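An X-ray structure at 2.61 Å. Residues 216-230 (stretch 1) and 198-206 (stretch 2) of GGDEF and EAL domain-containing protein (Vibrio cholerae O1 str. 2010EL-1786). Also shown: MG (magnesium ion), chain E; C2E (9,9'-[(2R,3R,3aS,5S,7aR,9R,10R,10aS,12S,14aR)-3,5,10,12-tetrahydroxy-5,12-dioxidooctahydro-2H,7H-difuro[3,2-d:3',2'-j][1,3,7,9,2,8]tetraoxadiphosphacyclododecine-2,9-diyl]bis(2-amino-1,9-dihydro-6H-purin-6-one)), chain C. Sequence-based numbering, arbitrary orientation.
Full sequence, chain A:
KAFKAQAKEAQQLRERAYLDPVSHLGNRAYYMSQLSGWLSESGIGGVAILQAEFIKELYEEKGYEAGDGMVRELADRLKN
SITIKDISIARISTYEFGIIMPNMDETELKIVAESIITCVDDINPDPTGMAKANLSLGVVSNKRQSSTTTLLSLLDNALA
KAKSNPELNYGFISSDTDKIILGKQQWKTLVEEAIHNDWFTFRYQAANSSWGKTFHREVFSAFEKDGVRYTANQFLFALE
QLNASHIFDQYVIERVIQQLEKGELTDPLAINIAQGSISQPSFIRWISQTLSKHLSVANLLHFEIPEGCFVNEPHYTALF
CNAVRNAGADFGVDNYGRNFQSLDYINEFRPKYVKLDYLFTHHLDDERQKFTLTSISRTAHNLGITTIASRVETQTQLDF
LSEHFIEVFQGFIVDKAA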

# COMPACT_ATOMS: atom_id res chain seq x y z
N HIS A 216 -32.84 -12.67 -3.93
CA HIS A 216 -32.00 -13.11 -2.83
C HIS A 216 -32.42 -12.36 -1.57
O HIS A 216 -33.27 -11.47 -1.61
CB HIS A 216 -30.51 -12.91 -3.13
CG HIS A 216 -30.10 -11.48 -3.34
ND1 HIS A 216 -29.15 -11.11 -4.26
CD2 HIS A 216 -30.49 -10.34 -2.72
CE1 HIS A 216 -28.98 -9.80 -4.22
NE2 HIS A 216 -29.79 -9.31 -3.29
N ARG A 217 -31.82 -12.75 -0.45
CA ARG A 217 -31.97 -12.04 0.81
C ARG A 217 -30.62 -11.46 1.21
O ARG A 217 -29.66 -12.22 1.43
CB ARG A 217 -32.50 -12.96 1.91
CG ARG A 217 -34.01 -13.09 1.94
CD ARG A 217 -34.45 -14.06 3.03
NE ARG A 217 -35.09 -15.24 2.46
CZ ARG A 217 -36.38 -15.32 2.16
NH1 ARG A 217 -37.18 -14.29 2.38
NH2 ARG A 217 -36.87 -16.44 1.64
N GLU A 218 -30.54 -10.14 1.29
CA GLU A 218 -29.30 -9.48 1.71
C GLU A 218 -29.13 -9.59 3.22
O GLU A 218 -30.09 -9.43 3.98
CB GLU A 218 -29.30 -8.02 1.28
CG GLU A 218 -28.02 -7.28 1.65
CD GLU A 218 -27.96 -5.88 1.07
OE1 GLU A 218 -28.97 -5.44 0.47
OE2 GLU A 218 -26.91 -5.23 1.20
N VAL A 219 -27.91 -9.88 3.64
CA VAL A 219 -27.58 -10.08 5.05
C VAL A 219 -27.03 -8.79 5.62
O VAL A 219 -26.09 -8.20 5.06
CB VAL A 219 -26.59 -11.24 5.23
CG1 VAL A 219 -26.18 -11.37 6.68
CG2 VAL A 219 -27.19 -12.54 4.71
N PHE A 220 -27.60 -8.34 6.73
CA PHE A 220 -27.12 -7.17 7.46
C PHE A 220 -26.61 -7.61 8.82
O PHE A 220 -27.31 -8.33 9.54
CB PHE A 220 -28.23 -6.12 7.62
CG PHE A 220 -28.70 -5.55 6.32
CD1 PHE A 220 -27.79 -5.22 5.33
CD2 PHE A 220 -30.05 -5.35 6.08
CE1 PHE A 220 -28.22 -4.69 4.13
CE2 PHE A 220 -30.48 -4.83 4.88
CZ PHE A 220 -29.56 -4.50 3.90
N SER A 221 -25.40 -7.17 9.17
CA SER A 221 -24.75 -7.59 10.40
C SER A 221 -24.82 -6.48 11.45
O SER A 221 -24.64 -5.30 11.13
CB SER A 221 -23.30 -7.98 10.15
OG SER A 221 -23.21 -9.07 9.24
N ALA A 222 -25.08 -6.88 12.69
CA ALA A 222 -25.03 -5.99 13.83
C ALA A 222 -24.64 -6.80 15.05
O ALA A 222 -24.68 -8.04 15.04
CB ALA A 222 -26.38 -5.29 14.06
N PHE A 223 -24.24 -6.11 16.12
CA PHE A 223 -23.94 -6.79 17.37
C PHE A 223 -24.36 -5.90 18.53
O PHE A 223 -24.56 -4.69 18.38
CB PHE A 223 -22.45 -7.15 17.48
CG PHE A 223 -21.54 -5.96 17.62
CD1 PHE A 223 -21.20 -5.47 18.87
CD2 PHE A 223 -21.00 -5.35 16.50
CE1 PHE A 223 -20.35 -4.39 19.00
CE2 PHE A 223 -20.15 -4.26 16.63
CZ PHE A 223 -19.83 -3.78 17.88
N GLU A 224 -24.50 -6.52 19.70
CA GLU A 224 -24.99 -5.83 20.89
C GLU A 224 -24.08 -6.15 22.07
O GLU A 224 -23.72 -7.31 22.29
CB GLU A 224 -26.44 -6.23 21.19
CG GLU A 224 -27.42 -5.80 20.11
CD GLU A 224 -28.86 -6.13 20.44
OE1 GLU A 224 -29.69 -6.12 19.51
OE2 GLU A 224 -29.16 -6.39 21.62
N LYS A 225 -23.72 -5.11 22.82
CA LYS A 225 -22.94 -5.25 24.05
C LYS A 225 -23.61 -4.42 25.14
O LYS A 225 -23.82 -3.22 24.96
CB LYS A 225 -21.49 -4.79 23.84
CG LYS A 225 -20.64 -4.93 25.09
CD LYS A 225 -19.33 -4.18 24.96
CE LYS A 225 -18.36 -4.54 26.08
NZ LYS A 225 -17.09 -3.77 25.98
N ASP A 226 -23.93 -5.07 26.25
CA ASP A 226 -24.56 -4.42 27.40
C ASP A 226 -25.83 -3.67 27.00
O ASP A 226 -26.04 -2.51 27.35
CB ASP A 226 -23.57 -3.48 28.10
CG ASP A 226 -22.39 -4.22 28.71
OD1 ASP A 226 -22.59 -5.34 29.23
OD2 ASP A 226 -21.27 -3.68 28.67
N GLY A 227 -26.68 -4.36 26.24
CA GLY A 227 -27.95 -3.80 25.82
C GLY A 227 -27.88 -2.70 24.78
O GLY A 227 -28.92 -2.14 24.43
N VAL A 228 -26.69 -2.38 24.27
CA VAL A 228 -26.51 -1.35 23.26
C VAL A 228 -26.24 -2.03 21.92
O VAL A 228 -25.38 -2.91 21.83
CB VAL A 228 -25.37 -0.39 23.62
CG1 VAL A 228 -25.21 0.67 22.54
CG2 VAL A 228 -25.62 0.26 24.97
N ARG A 229 -26.97 -1.60 20.89
CA ARG A 229 -26.87 -2.20 19.56
C ARG A 229 -25.96 -1.36 18.67
O ARG A 229 -26.05 -0.13 18.65
CB ARG A 229 -28.25 -2.33 18.93
CG ARG A 229 -28.29 -3.16 17.66
CD ARG A 229 -29.73 -3.50 17.30
NE ARG A 229 -29.84 -4.18 16.01
CZ ARG A 229 -29.99 -3.55 14.85
NH1 ARG A 229 -30.05 -2.22 14.82
NH2 ARG A 229 -30.08 -4.24 13.73
N TYR A 230 -25.08 -2.03 17.93
CA TYR A 230 -24.14 -1.39 17.02
C TYR A 230 -24.36 -1.91 15.61
O TYR A 230 -24.42 -3.12 15.39
CB TYR A 230 -22.69 -1.64 17.44
CG TYR A 230 -22.35 -1.18 18.84
CD1 TYR A 230 -22.54 -2.01 19.94
CD2 TYR A 230 -21.83 0.09 19.07
CE1 TYR A 230 -22.22 -1.60 21.22
CE2 TYR A 230 -21.51 0.51 20.35
CZ TYR A 230 -21.71 -0.34 21.42
OH TYR A 230 -21.40 0.08 22.69
MG MG E . -25.49 -3.85 0.02
P1 C2E C . -26.15 -1.27 2.42
O2P C2E C . -25.56 -2.24 1.43
O1P C2E C . -26.71 -0.16 1.58
O5' C2E C . -27.44 -1.91 3.20
C5' C2E C . -28.63 -1.19 3.18
C4' C2E C . -28.68 -0.39 4.52
O4' C2E C . -29.72 0.40 4.54
C3' C2E C . -28.91 -1.33 5.71
O3' C2E C . -28.63 -0.62 6.82
C2' C2E C . -30.43 -1.52 5.64
O2' C2E C . -30.95 -2.04 6.93
C1' C2E C . -30.79 -0.27 5.54
N9 C2E C . -32.07 0.10 4.98
C8 C2E C . -32.40 -1.08 4.39
N7 C2E C . -33.60 -0.90 3.79
C5 C2E C . -33.99 0.36 3.99
C6 C2E C . -35.23 1.17 3.58
O6 C2E C . -36.11 0.70 2.94
N1 C2E C . -35.34 2.55 3.97
C2 C2E C . -34.31 3.19 4.75
N2 C2E C . -34.36 4.58 5.17
N3 C2E C . -33.15 2.39 5.12
C4 C2E C . -33.03 0.96 4.72
P11 C2E C . -27.58 -1.40 7.84
O21 C2E C . -28.05 -2.65 8.52
O11 C2E C . -27.27 -0.43 8.95
O5A C2E C . -26.24 -1.54 6.87
C5A C2E C . -25.58 -0.32 6.69
C4A C2E C . -24.34 -0.53 5.92
O4A C2E C . -23.49 -1.21 6.64
C3A C2E C . -24.66 -1.44 4.53
O3A C2E C . -25.03 -0.53 3.39
C2A C2E C . -23.62 -2.03 4.28
O2A C2E C . -22.74 -1.19 3.39
C1A C2E C . -22.91 -2.27 5.72
N91 C2E C . -23.17 -3.48 6.16
C81 C2E C . -24.27 -3.95 6.78
N71 C2E C . -24.03 -5.26 7.03
C51 C2E C . -22.82 -5.56 6.57
C61 C2E C . -22.03 -6.86 6.56
O61 C2E C . -22.52 -7.83 7.04
N11 C2E C . -20.72 -6.92 5.99
C21 C2E C . -20.13 -5.75 5.42
N21 C2E C . -18.80 -5.81 4.84
N31 C2E C . -20.90 -4.50 5.42
C41 C2E C . -22.27 -4.45 6.02
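Stretch 2 198-206: DWFTFRYQA

Stretch 2 leaves a helix at Asp198, whose positive phi closes a Schellman motif, and from Phe200 to Ala206 runs as a β-strand antiparallel to strand 216-225, the N-to-C directions 148° apart and the axes approaching to 4.3 Å. The register pairs Arg217 with Ala206, Val219 with Tyr204, Ser221 with Phe202 and Phe223 with Phe200. Between these lie the hydrogen-bonded pairs: Glu218 N to Gln205 O (2.8 Å) and Gln205 N to Glu218 O (3.1 Å), Phe220 N to Arg203 O (2.9 Å) and Arg203 N to Phe220 O (3.0 Å), Ala222 N to Thr201 O (3.0 Å) and Thr201 N to Ala222 O (2.6 Å). Glu224 N to Trp199 O (3.2 Å) extends the ladder beyond the strand start.

Alternation sends Glu218, Phe220, Ala222, Thr201, Arg203 and Gln205 to one face of the sheet, where Arg203 and Gln205 bind C2E. Arg203 (chi1 m, chi2 t) bends at chi3 (p, 39°), and its guanidinium lies with one face over Phe220 CD2, which is 3.5 Å from Arg203 NH2. That nitrogen donates to C2E O2' (2.7 Å), while Arg203 NH1 reaches C2E O21 (3.0 Å). The Phe220 ring, chi1 m, has C2E C2' over one face and Gln205 OE1 at its edge, 3.6 Å from Phe220 CE2. Gln205, extended through t and t, carries its NE2 to C2E N7 (3.2 Å). Glu218 is likewise t, t; its OE2 reaches the magnesium ion MG at 2.3 Å, and C2E O2P binds the same ion at 2.1 Å. Thr201, chi1 p, adds only a weak bond from its OG1 to Ala222 O (3.5 Å).

On the other face, Ser221 (m) places OG 3.4 Å from Phe202 CE1, and the ligand reaches it too: Ser221 OG donates to C2E O61 (2.6 Å) and Ser221 N to C2E N71 (3.2 Å). Val219, chi1 t, divides its methyls: CG1 lies 3.9 Å from Phe202 CD1, CG2 3.8 Å from Tyr204 CE2. Phe223 adopts p, so its ring end leads away, yet its CB sits over the face of the Phe200 ring, 4.1 Å from the centroid; the two rings meet obliquely at 44°. Arg217 packs its CG 3.8 Å from Ala206 CB.

At the turn end, the all-trans Lys225 lays CG 3.5 Å from Trp199 CZ3. A type I' turn, Lys225 to Val228, folds the chain back, and the extended Arg229 brings NH2 to 3.5 Å from Arg203 CD despite their like charges.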

# COMPACT_ATOMS: atom_id res chain seq x y z
N ASP A 198 -19.54 -13.90 20.12
CA ASP A 198 -20.72 -14.17 19.30
C ASP A 198 -21.89 -13.28 19.71
O ASP A 198 -23.02 -13.75 19.92
CB ASP A 198 -21.10 -15.66 19.36
CG ASP A 198 -20.08 -16.55 18.67
OD1 ASP A 198 -20.00 -16.49 17.42
OD2 ASP A 198 -19.36 -17.29 19.36
N TRP A 199 -21.62 -11.99 19.82
CA TRP A 199 -22.64 -10.99 20.10
C TRP A 199 -23.38 -10.53 18.85
O TRP A 199 -24.17 -9.59 18.94
CB TRP A 199 -22.02 -9.78 20.79
CG TRP A 199 -21.54 -10.04 22.19
CD1 TRP A 199 -21.93 -11.06 23.01
CD2 TRP A 199 -20.58 -9.28 22.92
NE1 TRP A 199 -21.28 -10.97 24.21
CE2 TRP A 199 -20.44 -9.89 24.18
CE3 TRP A 199 -19.83 -8.14 22.64
CZ2 TRP A 199 -19.57 -9.40 25.16
CZ3 TRP A 199 -18.97 -7.65 23.60
CH2 TRP A 199 -18.85 -8.28 24.85
N PHE A 200 -23.14 -11.17 17.72
CA PHE A 200 -23.67 -10.69 16.45
C PHE A 200 -25.11 -11.12 16.24
O PHE A 200 -25.51 -12.23 16.61
CB PHE A 200 -22.80 -11.18 15.29
CG PHE A 200 -21.63 -10.30 14.99
CD1 PHE A 200 -20.49 -10.34 15.78
CD2 PHE A 200 -21.67 -9.41 13.93
CE1 PHE A 200 -19.41 -9.53 15.51
CE2 PHE A 200 -20.59 -8.59 13.65
CZ PHE A 200 -19.46 -8.65 14.44
N THR A 201 -25.90 -10.23 15.64
CA THR A 201 -27.24 -10.52 15.17
C THR A 201 -27.31 -10.24 13.68
O THR A 201 -26.55 -9.42 13.15
CB THR A 201 -28.29 -9.67 15.91
OG1 THR A 201 -28.07 -8.28 15.64
CG2 THR A 201 -28.22 -9.91 17.41
N PHE A 202 -28.22 -10.93 12.99
CA PHE A 202 -28.30 -10.85 11.54
C PHE A 202 -29.74 -10.63 11.10
O PHE A 202 -30.68 -11.19 11.67
CB PHE A 202 -27.75 -12.12 10.89
CG PHE A 202 -26.30 -12.37 11.19
CD1 PHE A 202 -25.31 -11.78 10.43
CD2 PHE A 202 -25.94 -13.19 12.25
CE1 PHE A 202 -23.98 -12.00 10.71
CE2 PHE A 202 -24.60 -13.42 12.53
CZ PHE A 202 -23.62 -12.82 11.76
N ARG A 203 -29.90 -9.80 10.07
CA ARG A 203 -31.19 -9.51 9.46
C ARG A 203 -31.14 -9.90 7.99
O ARG A 203 -30.11 -9.76 7.33
CB ARG A 203 -31.54 -8.02 9.60
CG ARG A 203 -31.79 -7.59 11.04
CD ARG A 203 -31.74 -6.07 11.19
NE ARG A 203 -32.36 -5.37 10.07
CZ ARG A 203 -31.73 -4.47 9.32
NH1 ARG A 203 -30.47 -4.14 9.58
NH2 ARG A 203 -32.37 -3.88 8.32
N TYR A 204 -32.26 -10.39 7.47
CA TYR A 204 -32.37 -10.85 6.09
C TYR A 204 -33.48 -10.07 5.40
O TYR A 204 -34.66 -10.24 5.73
CB TYR A 204 -32.64 -12.35 6.03
CG TYR A 204 -31.63 -13.21 6.76
CD1 TYR A 204 -31.75 -13.45 8.13
CD2 TYR A 204 -30.56 -13.80 6.09
CE1 TYR A 204 -30.83 -14.24 8.80
CE2 TYR A 204 -29.64 -14.58 6.75
CZ TYR A 204 -29.78 -14.80 8.11
OH TYR A 204 -28.87 -15.58 8.77
N GLN A 205 -33.11 -9.22 4.45
CA GLN A 205 -34.06 -8.42 3.69
C GLN A 205 -34.17 -8.99 2.28
O GLN A 205 -33.16 -9.08 1.57
CB GLN A 205 -33.64 -6.95 3.64
CG GLN A 205 -34.73 -6.02 3.12
CD GLN A 205 -34.29 -4.58 3.06
OE1 GLN A 205 -33.20 -4.26 2.58
NE2 GLN A 205 -35.14 -3.68 3.55
N ALA A 206 -35.38 -9.36 1.89
CA ALA A 206 -35.59 -10.02 0.61
C ALA A 206 -35.70 -9.01 -0.53
O ALA A 206 -36.37 -7.99 -0.41
CB ALA A 206 -36.85 -10.89 0.66